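Local coordinates for kallistatin (Homo sapiens, PDB 6F4V), which inhibits tissue kallikrein as a serpin, forming a stable equimolar complex with the protease, which cleaves the inhibitor at its reactive site, at residues Ala107-Leu110 / Asn111-Ala115. Numbering follows the deposited sequence.
Sequences AKFL and NDTMA
F109 and T113 meet one helical turn apart in a local i to i+4 contact within helix 107-117, on the side of the helix that faces strand 89-100. The methyl CG2 of T113 sits over one face of the F109 ring, displaced toward its rim, in a CH-pi contact 4.1 Å from the ring centroid; its nearest ring atom is CE1 of F109, 3.7 Å from CG2. Both side chains also touch L97 of that strand. The helix is the crossover of a beta-alpha-beta unit in the serpin fold, linking strand 89-100 to the parallel edge strand 120-124 of the large mixed sheet. In T113, OG1 sits between the backbone N and the carbonyl carbon (chi1 63°), which points it back along the helix to donate to O of L110 at 2.9 Å, while N of M114 reaches that same oxygen at 3.1 Å, so two donors grip one carbonyl. Replacing T113 with an alanine would remove both OG1 and CG2, and is likely to cost the L110 carbonyl one of these two donors and the F109 face its methyl contact. On the more exposed flank, the K108 chain bends at its last torsion (chi4 -50°) to bring NZ within 3.3 Å of OD2 of D112, a salt bridge whose hydrogen bond is weak. The M114 chain turns back over the L110 carbonyl, with CE 3.1 Å from O of L110 and 3.9 Å from CB of L110.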
ATOM      1  N   ALA A 107     -16.117  23.394   9.869  1.00 35.40           N
ATOM      2  CA  ALA A 107     -17.052  22.284  10.105  1.00 35.56           C
ATOM      3  C   ALA A 107     -17.296  21.436   8.839  1.00 34.83           C
ATOM      4  O   ALA A 107     -17.491  20.229   8.933  1.00 33.38           O
ATOM      5  CB  ALA A 107     -18.380  22.804  10.648  1.00 36.79           C
ATOM      6  N   LYS A 108     -17.288  22.073   7.675  1.00 35.49           N
ATOM      7  CA  LYS A 108     -17.490  21.361   6.413  1.00 37.88           C
ATOM      8  C   LYS A 108     -16.407  20.316   6.170  1.00 36.38           C
ATOM      9  O   LYS A 108     -16.694  19.181   5.817  1.00 34.78           O
ATOM     10  CB  LYS A 108     -17.517  22.339   5.248  1.00 40.89           C
ATOM     11  CG  LYS A 108     -17.880  21.714   3.913  1.00 44.01           C
ATOM     12  CD  LYS A 108     -17.684  22.712   2.777  1.00 47.09           C
ATOM     13  CE  LYS A 108     -18.489  22.291   1.547  1.00 49.40           C
ATOM     14  NZ  LYS A 108     -18.262  20.863   1.176  1.00 50.46           N
ATOM     15  N   PHE A 109     -15.156  20.724   6.364  1.00 34.93           N
ATOM     16  CA  PHE A 109     -14.035  19.804   6.237  1.00 33.83           C
ATOM     17  C   PHE A 109     -14.158  18.652   7.216  1.00 33.79           C
ATOM     18  O   PHE A 109     -14.045  17.477   6.835  1.00 32.12           O
ATOM     19  CB  PHE A 109     -12.724  20.572   6.455  1.00 33.29           C
ATOM     20  CG  PHE A 109     -11.517  19.700   6.531  1.00 33.05           C
ATOM     21  CD1 PHE A 109     -11.067  19.002   5.402  1.00 32.63           C
ATOM     22  CD2 PHE A 109     -10.811  19.548   7.737  1.00 32.98           C
ATOM     23  CE1 PHE A 109      -9.943  18.190   5.467  1.00 31.82           C
ATOM     24  CE2 PHE A 109      -9.693  18.727   7.796  1.00 32.96           C
ATOM     25  CZ  PHE A 109      -9.257  18.052   6.666  1.00 31.87           C
ATOM     26  N   LEU A 110     -14.421  18.973   8.482  1.00 33.91           N
ATOM     27  CA  LEU A 110     -14.517  17.924   9.484  1.00 35.23           C
ATOM     28  C   LEU A 110     -15.678  16.967   9.149  1.00 35.78           C
ATOM     29  O   LEU A 110     -15.503  15.760   9.177  1.00 35.07           O
ATOM     30  CB  LEU A 110     -14.670  18.505  10.886  1.00 35.97           C
ATOM     31  CG  LEU A 110     -13.525  19.382  11.408  1.00 36.31           C
ATOM     32  CD1 LEU A 110     -13.850  19.826  12.835  1.00 37.67           C
ATOM     33  CD2 LEU A 110     -12.203  18.629  11.366  1.00 36.13           C
ATOM     34  N   ASN A 111     -16.826  17.534   8.792  1.00 37.14           N
ATOM     35  CA  ASN A 111     -18.014  16.755   8.424  1.00 39.66           C
ATOM     36  C   ASN A 111     -17.744  15.813   7.216  1.00 37.25           C
ATOM     37  O   ASN A 111     -18.089  14.634   7.261  1.00 35.18           O
ATOM     38  CB  ASN A 111     -19.181  17.699   8.112  1.00 42.86           C
ATOM     39  CG  ASN A 111     -20.488  16.959   7.867  1.00 47.22           C
ATOM     40  OD1 ASN A 111     -20.791  15.992   8.569  1.00 53.18           O
ATOM     41  ND2 ASN A 111     -21.280  17.419   6.885  1.00 48.48           N
ATOM     42  N   ASP A 112     -17.139  16.358   6.162  1.00 35.87           N
ATOM     43  CA  ASP A 112     -16.790  15.587   4.947  1.00 36.11           C
ATOM     44  C   ASP A 112     -15.831  14.429   5.269  1.00 35.23           C
ATOM     45  O   ASP A 112     -16.041  13.303   4.799  1.00 33.99           O
ATOM     46  CB  ASP A 112     -16.151  16.479   3.861  1.00 36.91           C
ATOM     47  CG  ASP A 112     -17.132  17.471   3.198  1.00 39.22           C
ATOM     48  OD1 ASP A 112     -18.346  17.406   3.405  1.00 39.33           O
ATOM     49  OD2 ASP A 112     -16.639  18.342   2.443  1.00 40.64           O
ATOM     50  N   THR A 113     -14.793  14.677   6.080  1.00 33.50           N
ATOM     51  CA  THR A 113     -13.853  13.594   6.412  1.00 33.72           C
ATOM     52  C   THR A 113     -14.513  12.471   7.220  1.00 34.05           C
ATOM     53  O   THR A 113     -14.203  11.284   7.039  1.00 33.01           O
ATOM     54  CB  THR A 113     -12.590  14.057   7.168  1.00 33.71           C
ATOM     55  OG1 THR A 113     -12.948  14.617   8.442  1.00 34.67           O
ATOM     56  CG2 THR A 113     -11.804  15.061   6.337  1.00 33.19           C
ATOM     57  N   MET A 114     -15.415  12.846   8.118  1.00 35.71           N
ATOM     58  CA  MET A 114     -16.164  11.851   8.878  1.00 38.21           C
ATOM     59  C   MET A 114     -17.161  11.099   7.981  1.00 37.69           C
ATOM     60  O   MET A 114     -17.239   9.893   8.044  1.00 36.95           O
ATOM     61  CB  MET A 114     -16.885  12.518  10.052  1.00 41.47           C
ATOM     62  CG  MET A 114     -15.944  12.853  11.192  1.00 44.88           C
ATOM     63  SD  MET A 114     -16.763  13.677  12.586  1.00 52.17           S
ATOM     64  CE  MET A 114     -16.748  15.353  12.016  1.00 50.98           C
ATOM     65  N   ALA A 115     -17.907  11.819   7.151  1.00 38.53           N
ATOM     66  CA  ALA A 115     -18.911  11.195   6.271  1.00 39.70           C
ATOM     67  C   ALA A 115     -18.267  10.228   5.253  1.00 39.70           C
ATOM     68  O   ALA A 115     -18.729   9.102   5.085  1.00 38.23           O
ATOM     69  CB  ALA A 115     -19.722  12.272   5.563  1.00 40.50           C
TER